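Local coordinates for protein dITP/XTP pyrophosphatase (Staphylococcus aureus, PDB 4BNQ) that probably hydrolyses non-canonical purine nucleoside triphosphates such as XTP, dITP and ITP to their monophosphates and diphosphate, clearing them from the nucleotide pool, at residues 128-136 and 177-188. Numbering follows the deposited sequence.
Sequences TKVFKGTVS and HRRNAINLLQAF. With PO4 (phosphate ion), chain E.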
ATOM      1  N   THR A 128      20.171   9.763   1.536  1.00 31.98           N
ATOM      2  CA  THR A 128      18.751  10.016   1.381  1.00 31.10           C
ATOM      3  C   THR A 128      18.002   8.755   0.973  1.00 32.76           C
ATOM      4  O   THR A 128      18.472   7.989   0.126  1.00 32.23           O
ATOM      5  CB  THR A 128      18.498  11.110   0.363  1.00 29.66           C
ATOM      6  OG1 THR A 128      19.045  12.341   0.865  1.00 29.99           O
ATOM      7  CG2 THR A 128      17.004  11.269   0.131  1.00 26.84           C
ATOM      8  N   LYS A 129      16.837   8.535   1.579  1.00 31.10           N
ATOM      9  CA  LYS A 129      16.027   7.374   1.240  1.00 29.14           C
ATOM     10  C   LYS A 129      14.599   7.785   0.816  1.00 32.08           C
ATOM     11  O   LYS A 129      14.008   8.702   1.406  1.00 28.78           O
ATOM     12  CB  LYS A 129      16.033   6.385   2.413  1.00 34.57           C
ATOM     13  CG  LYS A 129      15.473   5.020   2.055  1.00 44.53           C
ATOM     14  CD  LYS A 129      15.971   4.519   0.688  1.00 42.31           C
ATOM     15  CE  LYS A 129      15.099   3.354   0.177  1.00 47.24           C
ATOM     16  NZ  LYS A 129      15.026   2.202   1.130  1.00 47.72           N
ATOM     17  N   VAL A 130      14.065   7.129  -0.219  1.00 30.46           N
ATOM     18  CA  VAL A 130      12.749   7.473  -0.771  1.00 28.91           C
ATOM     19  C   VAL A 130      11.733   6.335  -0.660  1.00 33.32           C
ATOM     20  O   VAL A 130      12.096   5.160  -0.753  1.00 34.10           O
ATOM     21  CB  VAL A 130      12.843   7.886  -2.258  1.00 34.35           C
ATOM     22  CG1 VAL A 130      13.689   9.124  -2.396  1.00 31.70           C
ATOM     23  CG2 VAL A 130      13.422   6.743  -3.096  1.00 33.32           C
ATOM     24  N   PHE A 131      10.459   6.694  -0.480  1.00 31.52           N
ATOM     25  CA  PHE A 131       9.374   5.717  -0.371  1.00 29.22           C
ATOM     26  C   PHE A 131       8.138   6.167  -1.152  1.00 30.85           C
ATOM     27  O   PHE A 131       7.699   7.312  -1.021  1.00 30.91           O
ATOM     28  CB  PHE A 131       8.985   5.529   1.090  1.00 29.45           C
ATOM     29  CG  PHE A 131      10.148   5.275   2.001  1.00 29.81           C
ATOM     30  CD1 PHE A 131      10.882   6.327   2.532  1.00 28.39           C
ATOM     31  CD2 PHE A 131      10.510   3.987   2.336  1.00 27.76           C
ATOM     32  CE1 PHE A 131      11.945   6.088   3.384  1.00 28.73           C
ATOM     33  CE2 PHE A 131      11.582   3.753   3.183  1.00 30.49           C
ATOM     34  CZ  PHE A 131      12.294   4.793   3.706  1.00 28.43           C
ATOM     35  N   LYS A 132       7.563   5.264  -1.945  1.00 29.48           N
ATOM     36  CA  LYS A 132       6.446   5.621  -2.821  1.00 28.64           C
ATOM     37  C   LYS A 132       5.127   4.967  -2.412  1.00 28.71           C
ATOM     38  O   LYS A 132       5.075   3.762  -2.174  1.00 27.29           O
ATOM     39  CB  LYS A 132       6.780   5.260  -4.272  1.00 27.77           C
ATOM     40  CG  LYS A 132       5.640   5.473  -5.244  1.00 34.26           C
ATOM     41  CD  LYS A 132       6.127   5.791  -6.665  1.00 47.33           C
ATOM     42  CE  LYS A 132       6.808   4.606  -7.340  1.00 53.46           C
ATOM     43  NZ  LYS A 132       7.188   4.923  -8.757  1.00 62.44           N
ATOM     44  N   GLY A 133       4.063   5.766  -2.331  1.00 28.78           N
ATOM     45  CA  GLY A 133       2.722   5.244  -2.111  1.00 24.45           C
ATOM     46  C   GLY A 133       1.781   5.656  -3.239  1.00 29.76           C
ATOM     47  O   GLY A 133       1.985   6.702  -3.880  1.00 25.44           O
ATOM     48  N   THR A 134       0.770   4.832  -3.514  1.00 23.97           N
ATOM     49  CA  THR A 134      -0.249   5.179  -4.507  1.00 26.75           C
ATOM     50  C   THR A 134      -1.662   4.787  -4.061  1.00 30.93           C
ATOM     51  O   THR A 134      -1.845   3.894  -3.227  1.00 30.62           O
ATOM     52  CB  THR A 134       0.022   4.523  -5.885  1.00 29.35           C
ATOM     53  OG1 THR A 134      -0.207   3.116  -5.791  1.00 30.19           O
ATOM     54  CG2 THR A 134       1.453   4.777  -6.355  1.00 26.62           C
ATOM     55  N   VAL A 135      -2.661   5.455  -4.626  1.00 30.69           N
ATOM     56  CA  VAL A 135      -4.036   5.014  -4.458  1.00 28.20           C
ATOM     57  C   VAL A 135      -4.802   5.250  -5.756  1.00 28.11           C
ATOM     58  O   VAL A 135      -4.630   6.268  -6.407  1.00 30.49           O
ATOM     59  CB  VAL A 135      -4.728   5.672  -3.233  1.00 28.21           C
ATOM     60  CG1 VAL A 135      -4.974   7.163  -3.459  1.00 24.54           C
ATOM     61  CG2 VAL A 135      -6.030   4.938  -2.880  1.00 30.56           C
ATOM     62  N   SER A 136      -5.623   4.282  -6.145  1.00 33.62           N
ATOM     63  CA  SER A 136      -6.335   4.372  -7.409  1.00 32.38           C
ATOM     64  C   SER A 136      -7.722   4.968  -7.220  1.00 31.04           C
ATOM     65  O   SER A 136      -8.304   4.885  -6.132  1.00 26.78           O
ATOM     66  CB  SER A 136      -6.455   2.996  -8.059  1.00 31.41           C
ATOM     67  OG  SER A 136      -7.283   2.139  -7.285  1.00 36.05           O
ATOM     68  N   HIS A 177      -2.602   7.766  -0.693  1.00 23.60           N
ATOM     69  CA  HIS A 177      -1.280   7.511  -1.250  1.00 26.55           C
ATOM     70  C   HIS A 177      -0.162   7.911  -0.276  1.00 25.99           C
ATOM     71  O   HIS A 177       0.894   7.269  -0.217  1.00 25.32           O
ATOM     72  CB  HIS A 177      -1.137   8.265  -2.581  1.00 22.50           C
ATOM     73  CG  HIS A 177      -1.458   9.725  -2.497  1.00 24.62           C
ATOM     74  ND1 HIS A 177      -2.686  10.189  -2.024  1.00 26.84           N
ATOM     75  CD2 HIS A 177      -0.750  10.813  -2.814  1.00 24.92           C
ATOM     76  CE1 HIS A 177      -2.684  11.502  -2.061  1.00 25.45           C
ATOM     77  NE2 HIS A 177      -1.533  11.921  -2.545  1.00 26.23           N
ATOM     78  N   ARG A 178      -0.407   8.969   0.483  1.00 22.31           N
ATOM     79  CA  ARG A 178       0.552   9.451   1.462  1.00 23.92           C
ATOM     80  C   ARG A 178       0.586   8.500   2.666  1.00 25.46           C
ATOM     81  O   ARG A 178       1.643   8.243   3.212  1.00 26.29           O
ATOM     82  CB  ARG A 178       0.186  10.869   1.887  1.00 20.23           C
ATOM     83  CG  ARG A 178       1.185  11.566   2.803  1.00 25.29           C
ATOM     84  CD  ARG A 178       1.214  13.093   2.546  1.00 25.84           C
ATOM     85  NE  ARG A 178      -0.054  13.577   2.043  1.00 31.64           N
ATOM     86  CZ  ARG A 178      -0.246  14.138   0.857  1.00 27.13           C
ATOM     87  NH1 ARG A 178       0.764  14.351   0.016  1.00 28.54           N
ATOM     88  NH2 ARG A 178      -1.473  14.488   0.517  1.00 29.53           N
ATOM     89  N   ARG A 179      -0.565   7.974   3.073  1.00 24.89           N
ATOM     90  CA  ARG A 179      -0.576   6.954   4.117  1.00 24.33           C
ATOM     91  C   ARG A 179       0.246   5.755   3.675  1.00 25.65           C
ATOM     92  O   ARG A 179       1.011   5.201   4.462  1.00 27.15           O
ATOM     93  CB  ARG A 179      -1.998   6.510   4.455  1.00 25.26           C
ATOM     94  CG  ARG A 179      -2.049   5.282   5.355  1.00 30.21           C
ATOM     95  CD  ARG A 179      -1.384   5.554   6.699  1.00 30.74           C
ATOM     96  NE  ARG A 179      -1.173   4.335   7.472  1.00 38.46           N
ATOM     97  CZ  ARG A 179      -1.922   3.969   8.502  1.00 41.01           C
ATOM     98  NH1 ARG A 179      -2.936   4.734   8.884  1.00 41.51           N
ATOM     99  NH2 ARG A 179      -1.658   2.840   9.147  1.00 42.61           N
ATOM    100  N   ASN A 180       0.108   5.364   2.413  1.00 23.78           N
ATOM    101  CA  ASN A 180       0.814   4.179   1.927  1.00 26.73           C
ATOM    102  C   ASN A 180       2.322   4.375   1.876  1.00 28.19           C
ATOM    103  O   ASN A 180       3.068   3.461   2.193  1.00 29.50           O
ATOM    104  CB  ASN A 180       0.300   3.741   0.549  1.00 26.78           C
ATOM    105  CG  ASN A 180      -1.039   3.055   0.632  1.00 27.96           C
ATOM    106  OD1 ASN A 180      -1.410   2.534   1.680  1.00 30.46           O
ATOM    107  ND2 ASN A 180      -1.781   3.060  -0.468  1.00 28.93           N
ATOM    108  N   ALA A 181       2.763   5.563   1.468  1.00 25.58           N
ATOM    109  CA  ALA A 181       4.182   5.879   1.452  1.00 23.95           C
ATOM    110  C   ALA A 181       4.752   5.883   2.856  1.00 23.88           C
ATOM    111  O   ALA A 181       5.861   5.411   3.083  1.00 25.27           O
ATOM    112  CB  ALA A 181       4.408   7.230   0.823  1.00 24.73           C
ATOM    113  N   ILE A 182       4.008   6.460   3.792  1.00 21.04           N
ATOM    114  CA  ILE A 182       4.488   6.582   5.157  1.00 25.60           C
ATOM    115  C   ILE A 182       4.578   5.204   5.824  1.00 29.14           C
ATOM    116  O   ILE A 182       5.443   4.999   6.672  1.00 30.88           O
ATOM    117  CB  ILE A 182       3.602   7.523   5.995  1.00 24.79           C
ATOM    118  CG1 ILE A 182       3.751   8.958   5.515  1.00 22.05           C
ATOM    119  CG2 ILE A 182       3.991   7.471   7.470  1.00 28.86           C
ATOM    120  CD1 ILE A 182       5.132   9.556   5.769  1.00 29.89           C
ATOM    121  N   ASN A 183       3.716   4.263   5.424  1.00 23.68           N
ATOM    122  CA  ASN A 183       3.758   2.893   5.974  1.00 29.46           C
ATOM    123  C   ASN A 183       5.087   2.227   5.663  1.00 29.70           C
ATOM    124  O   ASN A 183       5.661   1.541   6.514  1.00 30.04           O
ATOM    125  CB  ASN A 183       2.606   2.019   5.453  1.00 25.15           C
ATOM    126  CG  ASN A 183       1.274   2.330   6.121  1.00 27.10           C
ATOM    127  OD1 ASN A 183       1.226   2.913   7.212  1.00 28.35           O
ATOM    128  ND2 ASN A 183       0.181   1.929   5.468  1.00 26.31           N
ATOM    129  N   LEU A 184       5.577   2.450   4.447  1.00 24.59           N
ATOM    130  CA  LEU A 184       6.899   1.977   4.058  1.00 28.73           C
ATOM    131  C   LEU A 184       7.974   2.698   4.871  1.00 31.42           C
ATOM    132  O   LEU A 184       8.972   2.086   5.272  1.00 30.65           O
ATOM    133  CB  LEU A 184       7.144   2.173   2.557  1.00 26.95           C
ATOM    134  CG  LEU A 184       6.273   1.372   1.578  1.00 33.11           C
ATOM    135  CD1 LEU A 184       6.359   1.966   0.158  1.00 28.74           C
ATOM    136  CD2 LEU A 184       6.685  -0.096   1.571  1.00 29.26           C
ATOM    137  N   LEU A 185       7.767   3.988   5.142  1.00 27.35           N
ATOM    138  CA  LEU A 185       8.725   4.745   5.960  1.00 28.72           C
ATOM    139  C   LEU A 185       8.764   4.202   7.380  1.00 32.11           C
ATOM    140  O   LEU A 185       9.839   3.929   7.912  1.00 31.57           O
ATOM    141  CB  LEU A 185       8.376   6.234   6.013  1.00 26.59           C
ATOM    142  CG  LEU A 185       9.206   7.063   7.010  1.00 31.23           C
ATOM    143  CD1 LEU A 185      10.665   7.097   6.561  1.00 26.84           C
ATOM    144  CD2 LEU A 185       8.668   8.498   7.157  1.00 31.10           C
ATOM    145  N   GLN A 186       7.591   4.068   7.994  1.00 27.28           N
ATOM    146  CA  GLN A 186       7.506   3.605   9.374  1.00 33.03           C
ATOM    147  C   GLN A 186       8.065   2.206   9.531  1.00 33.89           C
ATOM    148  O   GLN A 186       8.678   1.900  10.558  1.00 37.62           O
ATOM    149  CB  GLN A 186       6.073   3.707   9.912  1.00 30.22           C
ATOM    150  CG  GLN A 186       5.747   5.122  10.394  1.00 32.26           C
ATOM    151  CD  GLN A 186       4.283   5.318  10.692  1.00 37.33           C
ATOM    152  OE1 GLN A 186       3.430   4.564  10.212  1.00 45.64           O
ATOM    153  NE2 GLN A 186       3.975   6.330  11.493  1.00 36.60           N
ATOM    154  N   ALA A 187       7.874   1.372   8.510  1.00 31.10           N
ATOM    155  CA  ALA A 187       8.455   0.028   8.521  1.00 33.07           C
ATOM    156  C   ALA A 187       9.972   0.126   8.479  1.00 34.92           C
ATOM    157  O   ALA A 187      10.666  -0.633   9.147  1.00 32.40           O
ATOM    158  CB  ALA A 187       7.939  -0.816   7.357  1.00 28.31           C
ATOM    159  N   PHE A 188      10.475   1.061   7.680  1.00 33.08           N
ATOM    160  CA  PHE A 188      11.902   1.322   7.601  1.00 35.26           C
ATOM    161  C   PHE A 188      12.459   1.731   8.974  1.00 35.63           C
ATOM    162  O   PHE A 188      13.483   1.216   9.420  1.00 34.79           O
ATOM    163  CB  PHE A 188      12.166   2.412   6.560  1.00 31.79           C
ATOM    164  CG  PHE A 188      13.620   2.752   6.387  1.00 32.97           C
ATOM    165  CD1 PHE A 188      14.225   3.734   7.174  1.00 32.69           C
ATOM    166  CD2 PHE A 188      14.387   2.097   5.435  1.00 30.64           C
ATOM    167  CE1 PHE A 188      15.575   4.047   7.016  1.00 31.92           C
ATOM    168  CE2 PHE A 188      15.733   2.408   5.270  1.00 35.71           C
ATOM    169  CZ  PHE A 188      16.328   3.388   6.062  1.00 33.22           C
TER
HETATM  170  P   PO4 E 802      -6.099   0.316  -4.512  1.00 42.17           P
HETATM  171  O1  PO4 E 802      -5.670  -1.036  -3.990  1.00 43.08           O
HETATM  172  O2  PO4 E 802      -6.555   0.158  -5.945  1.00 46.40           O
HETATM  173  O3  PO4 E 802      -4.960   1.305  -4.473  1.00 38.71           O
HETATM  174  O4  PO4 E 802      -7.245   0.828  -3.662  1.00 45.15           O
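Strand 128-136 and helix 177-188 run roughly antiparallel, their axes 148° apart and closing to 5.6 Å; the helix packs against the long antiparallel sheet of the Ham1 (ITPase-like) alpha/beta fold, H177 and A181 also touching strand 112-123. The backbones come nearest at G133, whose CA stands 3.3 Å from H177 O in a CA-H...O contact; G133 has no side chain, and its N lies 3.5 Å from A181 CB. Toward the C-terminal end of the helix, F131 buries the largest area of any residue here (120 Å²). Its CG, anti to the carbonyl carbon and beside the backbone N, turns the ring so that L185 CA covers one face, 4.0 Å from the centroid and only 6° off the normal, a CH-pi contact. L185 CD1 touches F131 CE1 at 3.6 Å. The edge of F131 also points at the face of F188 in an offset edge-to-face pair, planes at 69°, with F131 CZ 3.6 Å from F188 CG. K129 CG reaches F188 CE2 obliquely at 4.2 Å, while K129 NZ forms a salt bridge with E190 of the second subunit, tying this end of the contact to that subunit. At the other end H177, predicted to bind substrate together with R178, stacks on F115 of the adjacent strand. One hydrogen bond joins the segments: N180 ND2 donates to T134 O over 2.9 Å, the oxygen lying in the plane of the amide.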